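PDB 3U24: putative Lipoprotein from Shewanella oneidensis, which is of unknown function but binds zinc ions and may be related to zinc-dependent metallopeptidases. Local coordinates for residues A31-L36 / S430-G435; A69-Q74 / S102-D107; A76-F81 / H95-L100. All coordinates share one frame; numbering follows the deposited sequence.

Overall arrangement
Four helices supply the three contacts, all on the same side of the chain's centre. Along the sequence the segments enclose one another: 31-36 comes first and 430-435 last, while between them 69-74 and 102-107 bracket 76-81 and 95-100. Contacts 2 and 3 join the same two helices, 61-79 and 88-111, and their centres lie about 10 Å apart. The centre of contact 1, where helix 25-39 meets helix 427-432, is about 14 Å from that of contact 2 and 12 Å from that of contact 3. The N-terminal helices thus pack as one bundle, which contact 1 joins to a distant part of the chain in a largely helical protein.

Contact 1: residues A31-L36 / S430-G435; sequences AFIDDL and SLFGNG. With ZN (zinc ion), chain H.
Ile33 and Leu36, on one flank of helix 25-39, press their terminal methyl groups against Leu431 and Phe432, late in the helix 427-432 region. The apolar contacts are few and come from the ends of the side chains. Ile33 CD1 meets Leu431 CD1 tip to tip at 3.8 Å, and the same methyl lies in the plane of the Phe432 ring, at its edge, 3.7 Å from CE2. Ile33 CG1 stands anti to the carbonyl carbon (chi1 -66°), and its delta carbon then runs out to the neighbouring segment, serving two partners at once. One turn on, Leu36 swings CG anti to its backbone N (chi1 -173°) and brings CD2 to 3.5 Å from Phe432 CZ, from a slanting direction. The ring is also steadied within its own segment, because Leu431 CB sits 3.6 Å above its plane, over the centre. Beyond the pair, Leu100 packs on Phe432, and Pro368 on Leu431.

Polar chemistry is kept to other faces of the segments. Asp35 turns to the flank of its helix remote from Phe432 and binds a zinc ion through OD1 at 2.3 Å, with two waters as further ligands. Its other oxygen, OD2, accepts bonds from one of those waters, 3.2 Å away, and from Gln74 NE2, an arrangement that should hold the carboxylate in place. At the far end of 430-435, Asn434 is an N-cap: OD1 takes the amide of Met437, while ND2 reaches Ile254 O.

The capped helix, 435-451, carries Glu439, which with His408 and His414 binds another zinc ion. Contact 1 therefore joins the N-terminal helix, by an apolar helix-to-helix seam, to the approach to a His-His-Glu zinc site that resembles, and is consistent with, those of metallopeptidases.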
loop_
_atom_site.group_PDB
_atom_site.type_symbol
_atom_site.label_atom_id
_atom_site.label_comp_id
_atom_site.label_asym_id
_atom_site.label_seq_id
_atom_site.Cartn_x
_atom_site.Cartn_y
_atom_site.Cartn_z
ATOM N N ALA A 31 -23.233 7.044 -11.602
ATOM C CA ALA A 31 -24.191 5.960 -11.372
ATOM C C ALA A 31 -23.476 4.655 -11.031
ATOM O O ALA A 31 -23.972 3.861 -10.255
ATOM C CB ALA A 31 -25.089 5.763 -12.582
ATOM N N PHE A 32 -22.309 4.435 -11.605
ATOM C CA PHE A 32 -21.562 3.243 -11.309
ATOM C C PHE A 32 -21.156 3.196 -9.820
ATOM O O PHE A 32 -21.311 2.192 -9.143
ATOM C CB PHE A 32 -20.302 3.173 -12.180
ATOM C CG PHE A 32 -19.368 2.092 -11.766
ATOM C CD1 PHE A 32 -19.623 0.809 -12.103
ATOM C CD2 PHE A 32 -18.279 2.368 -10.990
ATOM C CE1 PHE A 32 -18.800 -0.215 -11.708
ATOM C CE2 PHE A 32 -17.438 1.364 -10.579
ATOM C CZ PHE A 32 -17.713 0.066 -10.937
ATOM N N ILE A 33 -20.573 4.273 -9.334
ATOM C CA ILE A 33 -20.196 4.381 -7.929
ATOM C C ILE A 33 -21.441 4.235 -7.053
ATOM O O ILE A 33 -21.432 3.474 -6.086
ATOM C CB ILE A 33 -19.444 5.710 -7.646
ATOM C CG1 ILE A 33 -18.076 5.713 -8.375
ATOM C CG2 ILE A 33 -19.290 5.976 -6.143
ATOM C CD1 ILE A 33 -17.275 4.455 -8.114
ATOM N N ASP A 34 -22.531 4.911 -7.394
ATOM C CA ASP A 34 -23.755 4.672 -6.646
ATOM C C ASP A 34 -24.170 3.196 -6.594
ATOM O O ASP A 34 -24.525 2.700 -5.523
ATOM C CB ASP A 34 -24.877 5.522 -7.169
ATOM C CG ASP A 34 -24.700 6.998 -6.810
ATOM O OD1 ASP A 34 -23.875 7.307 -5.907
ATOM O OD2 ASP A 34 -25.396 7.834 -7.437
ATOM N N ASP A 35 -24.070 2.490 -7.719
ATOM C CA ASP A 35 -24.421 1.103 -7.744
ATOM C C ASP A 35 -23.436 0.266 -6.976
ATOM O O ASP A 35 -23.834 -0.704 -6.374
ATOM C CB ASP A 35 -24.502 0.579 -9.176
ATOM C CG ASP A 35 -25.671 1.167 -9.930
ATOM O OD1 ASP A 35 -26.567 1.688 -9.243
ATOM O OD2 ASP A 35 -25.699 1.127 -11.194
ATOM N N LEU A 36 -22.159 0.629 -6.999
ATOM C CA LEU A 36 -21.160 -0.125 -6.267
ATOM C C LEU A 36 -21.473 -0.034 -4.793
ATOM O O LEU A 36 -21.410 -1.027 -4.119
ATOM C CB LEU A 36 -19.739 0.359 -6.551
ATOM C CG LEU A 36 -18.611 -0.472 -5.965
ATOM C CD1 LEU A 36 -18.637 -1.897 -6.483
ATOM C CD2 LEU A 36 -17.266 0.233 -6.198
ATOM N N SER A 430 -9.684 8.645 -7.384
ATOM C CA SER A 430 -9.460 8.764 -5.950
ATOM C C SER A 430 -9.738 7.429 -5.262
ATOM O O SER A 430 -8.976 7.021 -4.441
ATOM C CB SER A 430 -10.310 9.883 -5.343
ATOM O OG SER A 430 -9.878 11.135 -5.839
ATOM N N LEU A 431 -10.785 6.717 -5.674
ATOM C CA LEU A 431 -11.122 5.429 -5.082
ATOM C C LEU A 431 -10.284 4.272 -5.587
ATOM O O LEU A 431 -9.953 3.370 -4.826
ATOM C CB LEU A 431 -12.593 5.119 -5.336
ATOM C CG LEU A 431 -13.622 6.093 -4.762
ATOM C CD1 LEU A 431 -15.038 5.789 -5.286
ATOM C CD2 LEU A 431 -13.594 6.072 -3.247
ATOM N N PHE A 432 -9.951 4.250 -6.872
ATOM C CA PHE A 432 -9.391 3.034 -7.461
ATOM C C PHE A 432 -8.135 3.269 -8.217
ATOM O O PHE A 432 -7.853 2.543 -9.155
ATOM C CB PHE A 432 -10.377 2.380 -8.414
ATOM C CG PHE A 432 -11.704 2.173 -7.818
ATOM C CD1 PHE A 432 -11.841 1.370 -6.722
ATOM C CD2 PHE A 432 -12.798 2.787 -8.328
ATOM C CE1 PHE A 432 -13.070 1.190 -6.134
ATOM C CE2 PHE A 432 -14.041 2.612 -7.761
ATOM C CZ PHE A 432 -14.174 1.838 -6.640
ATOM N N GLY A 433 -7.348 4.229 -7.761
ATOM C CA GLY A 433 -6.116 4.612 -8.446
ATOM C C GLY A 433 -5.011 3.598 -8.272
ATOM O O GLY A 433 -5.120 2.712 -7.469
ATOM N N ASN A 434 -3.935 3.760 -9.021
ATOM C CA ASN A 434 -2.908 2.717 -9.137
ATOM C C ASN A 434 -1.790 2.946 -8.170
ATOM O O ASN A 434 -1.092 3.922 -8.264
ATOM C CB ASN A 434 -2.401 2.715 -10.590
ATOM C CG ASN A 434 -1.427 1.626 -10.879
ATOM O OD1 ASN A 434 -0.221 1.863 -10.917
ATOM N ND2 ASN A 434 -1.928 0.430 -11.112
ATOM N N GLY A 435 -1.627 2.028 -7.230
ATOM C CA GLY A 435 -0.585 2.093 -6.222
ATOM C C GLY A 435 0.815 2.016 -6.815
ATOM O O GLY A 435 1.743 2.675 -6.332
HETATM ZN ZN ZN H . -28.585 2.507 -9.957
HETATM O O HOH W 1 -27.238 4.328 -10.525
HETATM O O HOH W 2 -28.367 2.352 -12.494
#

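Contact 2: residues A69-Q74 / S102-D107; sequences AFVKAQ and SSMAWD
Val71 points toward the neighbouring helix and divides its two methyl groups between successive residues there. Val71 CG1, set anti to the backbone N by a chi1 of 167°, faces Ala105 CB at 4.1 Å, whereas Val71 CG2 lies 4.0 Å from Met104 CB. The valine and Met104, modelled as selenomethionine, pass alongside one another in opposite directions, so that the valine touches the root of the longer side chain and leaves its far end to another partner. That partner is Phe70. A bend at chi3 (61°) curls the Met104 methyl back toward the phenyl ring, where Met104 CE comes within 4.2 Å of Phe70 CD1 at a slant.

The backbones allow this arrangement because helices 61-79 and 88-111, consecutive in the chain, form an antiparallel helical hairpin: over these segments their axes approach to 9.6 Å, and their directions differ by 151°. Val71 and Ala105 mark the closest point, with CA atoms 6.8 Å apart; at that level the valine meets the single methyl of the alanine.

Phe70 leaves its helix along the interface, and its ring then leans in toward Met104. One face of that ring is covered from within its own helix by Gln74 CG, 3.6 Å above the plane and over the centre. Leu101 of the opposing helix touches the same side chain, as does Leu36 of helix 25-39. From the helix that carries Phe70, Thr67 packs on Met104 and Leu68 on Ala105, which carries the apolar seam further along helix 61-79, while Trp106 turns away from that helix and is buried against helix 243-254, with NE1 bonded to Gln248 OE1.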
loop_
_atom_site.group_PDB
_atom_site.type_symbol
_atom_site.label_atom_id
_atom_site.label_comp_id
_atom_site.label_asym_id
_atom_site.label_seq_id
_atom_site.Cartn_x
_atom_site.Cartn_y
_atom_site.Cartn_z
ATOM N N ALA A 69 -23.567 -10.663 -11.042
ATOM C CA ALA A 69 -24.630 -10.003 -11.823
ATOM C C ALA A 69 -24.320 -8.486 -11.954
ATOM O O ALA A 69 -24.637 -7.868 -12.961
ATOM C CB ALA A 69 -26.013 -10.207 -11.166
ATOM N N PHE A 70 -23.708 -7.896 -10.936
ATOM C CA PHE A 70 -23.328 -6.494 -11.015
ATOM C C PHE A 70 -22.199 -6.302 -12.026
ATOM O O PHE A 70 -22.263 -5.376 -12.805
ATOM C CB PHE A 70 -22.962 -5.974 -9.633
ATOM C CG PHE A 70 -22.290 -4.637 -9.607
ATOM C CD1 PHE A 70 -20.907 -4.544 -9.686
ATOM C CD2 PHE A 70 -23.028 -3.482 -9.430
ATOM C CE1 PHE A 70 -20.272 -3.332 -9.633
ATOM C CE2 PHE A 70 -22.380 -2.266 -9.327
ATOM C CZ PHE A 70 -21.007 -2.191 -9.449
ATOM N N VAL A 71 -21.184 -7.172 -12.001
ATOM C CA VAL A 71 -20.094 -7.104 -12.959
ATOM C C VAL A 71 -20.668 -7.163 -14.384
ATOM O O VAL A 71 -20.387 -6.308 -15.218
ATOM C CB VAL A 71 -19.051 -8.232 -12.725
ATOM C CG1 VAL A 71 -18.113 -8.349 -13.905
ATOM C CG2 VAL A 71 -18.276 -7.982 -11.423
ATOM N N LYS A 72 -21.481 -8.174 -14.654
ATOM C CA LYS A 72 -22.104 -8.326 -15.972
ATOM C C LYS A 72 -22.904 -7.105 -16.415
ATOM O O LYS A 72 -22.754 -6.681 -17.550
ATOM C CB LYS A 72 -22.970 -9.594 -16.044
ATOM N N ALA A 73 -23.743 -6.533 -15.552
ATOM C CA ALA A 73 -24.570 -5.397 -15.961
ATOM C C ALA A 73 -23.723 -4.129 -16.157
ATOM O O ALA A 73 -24.016 -3.323 -17.059
ATOM C CB ALA A 73 -25.702 -5.115 -14.952
ATOM N N GLN A 74 -22.705 -3.919 -15.322
ATOM C CA GLN A 74 -21.924 -2.679 -15.440
ATOM C C GLN A 74 -20.993 -2.786 -16.620
ATOM O O GLN A 74 -20.817 -1.815 -17.378
ATOM C CB GLN A 74 -21.157 -2.345 -14.198
ATOM C CG GLN A 74 -22.030 -2.150 -12.976
ATOM C CD GLN A 74 -22.984 -0.977 -13.091
ATOM O OE1 GLN A 74 -22.681 0.026 -13.745
ATOM N NE2 GLN A 74 -24.141 -1.111 -12.466
ATOM N N SER A 102 -13.266 -6.614 -14.073
ATOM C CA SER A 102 -12.699 -7.898 -14.444
ATOM C C SER A 102 -12.049 -8.553 -13.246
ATOM O O SER A 102 -12.122 -9.750 -13.066
ATOM C CB SER A 102 -11.678 -7.762 -15.590
ATOM O OG SER A 102 -12.347 -7.378 -16.771
ATOM N N SER A 103 -11.410 -7.777 -12.412
ATOM C CA SER A 103 -10.729 -8.379 -11.291
ATOM C C SER A 103 -11.691 -8.856 -10.204
ATOM O O SER A 103 -11.413 -9.831 -9.556
ATOM C CB SER A 103 -9.682 -7.442 -10.730
ATOM O OG SER A 103 -10.319 -6.422 -10.023
HETATM N N MSE A 104 -12.809 -8.187 -10.018
HETATM C CA MSE A 104 -13.879 -8.704 -9.129
HETATM C C MSE A 104 -14.381 -10.076 -9.563
HETATM O O MSE A 104 -14.476 -10.999 -8.734
HETATM C CB MSE A 104 -15.057 -7.733 -8.981
HETATM C CG MSE A 104 -14.695 -6.423 -8.240
HETATM SE SE MSE A 104 -16.024 -4.973 -8.447
HETATM C CE MSE A 104 -17.520 -5.929 -7.632
ATOM N N ALA A 105 -14.701 -10.212 -10.846
ATOM C CA ALA A 105 -15.186 -11.464 -11.388
ATOM C C ALA A 105 -14.150 -12.568 -11.180
ATOM O O ALA A 105 -14.477 -13.685 -10.765
ATOM C CB ALA A 105 -15.542 -11.325 -12.866
ATOM N N TRP A 106 -12.909 -12.236 -11.498
ATOM C CA TRP A 106 -11.822 -13.172 -11.429
ATOM C C TRP A 106 -11.542 -13.594 -10.012
ATOM O O TRP A 106 -11.257 -14.745 -9.807
ATOM C CB TRP A 106 -10.583 -12.574 -12.073
ATOM C CG TRP A 106 -9.298 -13.349 -11.861
ATOM C CD1 TRP A 106 -8.776 -14.386 -12.647
ATOM C CD2 TRP A 106 -8.329 -13.166 -10.774
ATOM N NE1 TRP A 106 -7.582 -14.814 -12.131
ATOM C CE2 TRP A 106 -7.248 -14.103 -11.031
ATOM C CE3 TRP A 106 -8.218 -12.283 -9.701
ATOM C CZ2 TRP A 106 -6.127 -14.183 -10.200
ATOM C CZ3 TRP A 106 -7.080 -12.366 -8.854
ATOM C CH2 TRP A 106 -6.066 -13.308 -9.096
ATOM N N ASP A 107 -11.628 -12.679 -9.041
ATOM C CA ASP A 107 -11.517 -13.032 -7.631
ATOM C C ASP A 107 -12.541 -14.085 -7.215
ATOM O O ASP A 107 -12.220 -14.994 -6.446
ATOM C CB ASP A 107 -11.692 -11.817 -6.685
ATOM C CG ASP A 107 -10.383 -11.009 -6.477
ATOM O OD1 ASP A 107 -9.289 -11.611 -6.520
ATOM O OD2 ASP A 107 -10.442 -9.759 -6.257
#

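Contact 3: residues A76-F81 / H95-L100; sequences AKLKQF and HLIDNL. With ZN (zinc ion), chain C.
Leu78 sends one methyl group, CD1, between Ile97 and Asp98, and this methyl makes the closest approaches to both. In sequence order the account begins with His95, which points away from the leucine. Its NE2 binds a zinc ion at 2.0 Å, and a water lying in the plane of the imidazole is 2.5 Å from the metal. The opposite ring nitrogen, ND1, is hydrogen-bonded to Thr91 O, one turn earlier, so the two nitrogens together limit how the ring can rotate; the Tyr565 ring meets it, the planes inclined at about 45°. Leu96 looks to the other side of the helix, where Val428 and Pro562 receive it.

Ile97 is the apolar partner. Its CG2 branch, anti to the backbone N, lies 4.1 Å from Leu78 CD1, while Phe32 and Val428 also pack on this residue. At Asp98 the leucine methyl rests against both the base of the side chain and the carboxylate: Leu78 CD1 lies 3.7 Å from Asp98 CB and 3.6 Å from Asp98 OD1. A chi1 of -161° holds that carboxylate beside the carbonyl carbon and angled across the leucine. Asn99 then turns away from Leu78 and gives its ND2 to Phe252 O.

The chemistry is thus divided by helix face. Between helices 61-79 and 88-111 the join is van der Waals contact, with an acidic oxygen lying against a methyl that can offer it no hydrogen bond; the metal and the polar bonds are held on other faces, where zinc on NE2 would probably strengthen the N-H bond from ND1 to Thr91 O.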
loop_
_atom_site.group_PDB
_atom_site.type_symbol
_atom_site.label_atom_id
_atom_site.label_comp_id
_atom_site.label_asym_id
_atom_site.label_seq_id
_atom_site.Cartn_x
_atom_site.Cartn_y
_atom_site.Cartn_z
ATOM N N ALA A 76 -21.736 -4.300 -19.344
ATOM C CA ALA A 76 -22.542 -4.089 -20.566
ATOM C C ALA A 76 -22.859 -2.590 -20.746
ATOM O O ALA A 76 -22.886 -2.111 -21.869
ATOM C CB ALA A 76 -23.814 -4.941 -20.592
ATOM N N LYS A 77 -23.018 -1.855 -19.645
ATOM C CA LYS A 77 -23.167 -0.402 -19.705
ATOM C C LYS A 77 -21.878 0.284 -20.192
ATOM O O LYS A 77 -21.928 1.212 -21.010
ATOM C CB LYS A 77 -23.549 0.161 -18.344
ATOM C CG LYS A 77 -24.977 -0.140 -17.927
ATOM C CD LYS A 77 -25.233 0.335 -16.493
ATOM C CE LYS A 77 -26.718 0.293 -16.126
ATOM N NZ LYS A 77 -26.917 0.678 -14.699
ATOM N N LEU A 78 -20.726 -0.200 -19.725
ATOM C CA LEU A 78 -19.451 0.312 -20.187
ATOM C C LEU A 78 -19.306 0.197 -21.677
ATOM O O LEU A 78 -18.835 1.136 -22.319
ATOM C CB LEU A 78 -18.254 -0.442 -19.610
ATOM C CG LEU A 78 -17.396 0.126 -18.523
ATOM C CD1 LEU A 78 -16.099 -0.722 -18.369
ATOM C CD2 LEU A 78 -17.112 1.591 -18.763
ATOM N N LYS A 79 -19.623 -0.981 -22.200
ATOM C CA LYS A 79 -19.426 -1.276 -23.628
ATOM C C LYS A 79 -20.289 -0.417 -24.546
ATOM O O LYS A 79 -20.033 -0.345 -25.722
ATOM C CB LYS A 79 -19.669 -2.771 -23.946
ATOM C CG LYS A 79 -18.433 -3.661 -23.832
ATOM C CD LYS A 79 -18.783 -5.162 -23.948
ATOM C CE LYS A 79 -18.757 -5.879 -22.581
ATOM N NZ LYS A 79 -19.841 -6.899 -22.372
ATOM N N GLN A 80 -21.308 0.228 -24.017
ATOM C CA GLN A 80 -22.059 1.224 -24.769
ATOM C C GLN A 80 -21.288 2.497 -25.130
ATOM O O GLN A 80 -21.743 3.247 -25.960
ATOM C CB GLN A 80 -23.315 1.636 -23.994
ATOM C CG GLN A 80 -24.591 1.054 -24.555
ATOM C CD GLN A 80 -25.378 0.317 -23.510
ATOM O OE1 GLN A 80 -26.002 0.922 -22.622
ATOM N NE2 GLN A 80 -25.342 -1.009 -23.593
ATOM N N PHE A 81 -20.159 2.770 -24.501
ATOM C CA PHE A 81 -19.441 4.015 -24.777
ATOM C C PHE A 81 -18.331 3.741 -25.751
ATOM O O PHE A 81 -17.490 2.863 -25.493
ATOM C CB PHE A 81 -18.849 4.617 -23.490
ATOM C CG PHE A 81 -19.891 5.154 -22.575
ATOM C CD1 PHE A 81 -20.460 6.397 -22.814
ATOM C CD2 PHE A 81 -20.353 4.408 -21.515
ATOM C CE1 PHE A 81 -21.467 6.878 -22.004
ATOM C CE2 PHE A 81 -21.356 4.890 -20.689
ATOM C CZ PHE A 81 -21.909 6.136 -20.929
ATOM N N HIS A 95 -10.956 2.781 -18.077
ATOM C CA HIS A 95 -10.072 1.654 -17.899
ATOM C C HIS A 95 -9.965 1.164 -16.459
ATOM O O HIS A 95 -9.925 -0.050 -16.201
ATOM C CB HIS A 95 -8.712 1.939 -18.527
ATOM C CG HIS A 95 -8.751 1.916 -20.006
ATOM N ND1 HIS A 95 -9.165 2.995 -20.755
ATOM C CD2 HIS A 95 -8.500 0.894 -20.895
ATOM C CE1 HIS A 95 -9.119 2.668 -22.054
ATOM N NE2 HIS A 95 -8.689 1.390 -22.143
ATOM N N LEU A 96 -9.925 2.084 -15.513
ATOM C CA LEU A 96 -9.919 1.721 -14.122
ATOM C C LEU A 96 -11.199 0.960 -13.762
ATOM O O LEU A 96 -11.120 -0.048 -13.083
ATOM C CB LEU A 96 -9.769 2.955 -13.259
ATOM C CG LEU A 96 -8.406 3.659 -13.271
ATOM C CD1 LEU A 96 -8.538 4.896 -12.346
ATOM C CD2 LEU A 96 -7.227 2.745 -12.869
ATOM N N ILE A 97 -12.358 1.408 -14.241
ATOM C CA ILE A 97 -13.582 0.687 -14.015
ATOM C C ILE A 97 -13.572 -0.708 -14.666
ATOM O O ILE A 97 -13.907 -1.719 -14.016
ATOM C CB ILE A 97 -14.821 1.508 -14.469
ATOM C CG1 ILE A 97 -15.041 2.703 -13.518
ATOM C CG2 ILE A 97 -16.056 0.643 -14.509
ATOM C CD1 ILE A 97 -16.015 3.753 -14.063
ATOM N N ASP A 98 -13.182 -0.788 -15.936
ATOM C CA ASP A 98 -13.145 -2.065 -16.637
ATOM C C ASP A 98 -12.268 -3.107 -15.898
ATOM O O ASP A 98 -12.688 -4.243 -15.647
ATOM C CB ASP A 98 -12.600 -1.850 -18.024
ATOM C CG ASP A 98 -12.939 -2.968 -18.975
ATOM O OD1 ASP A 98 -13.977 -3.629 -18.830
ATOM O OD2 ASP A 98 -12.174 -3.166 -19.912
ATOM N N ASN A 99 -11.058 -2.695 -15.560
ATOM C CA ASN A 99 -10.140 -3.510 -14.826
ATOM C C ASN A 99 -10.660 -3.908 -13.424
ATOM O O ASN A 99 -10.514 -5.049 -13.022
ATOM C CB ASN A 99 -8.787 -2.784 -14.660
ATOM C CG ASN A 99 -7.736 -3.690 -14.050
ATOM O OD1 ASN A 99 -7.345 -4.668 -14.662
ATOM N ND2 ASN A 99 -7.325 -3.401 -12.831
ATOM N N LEU A 100 -11.229 -2.967 -12.676
ATOM C CA LEU A 100 -11.815 -3.303 -11.394
ATOM C C LEU A 100 -12.902 -4.381 -11.572
ATOM O O LEU A 100 -12.940 -5.382 -10.832
ATOM C CB LEU A 100 -12.415 -2.064 -10.733
ATOM C CG LEU A 100 -13.175 -2.281 -9.425
ATOM C CD1 LEU A 100 -12.169 -2.614 -8.332
ATOM C CD2 LEU A 100 -14.000 -1.034 -9.132
HETATM ZN ZN ZN C . -8.574 0.375 -23.845
HETATM O O HOH W 3 -8.463 1.923 -25.850
#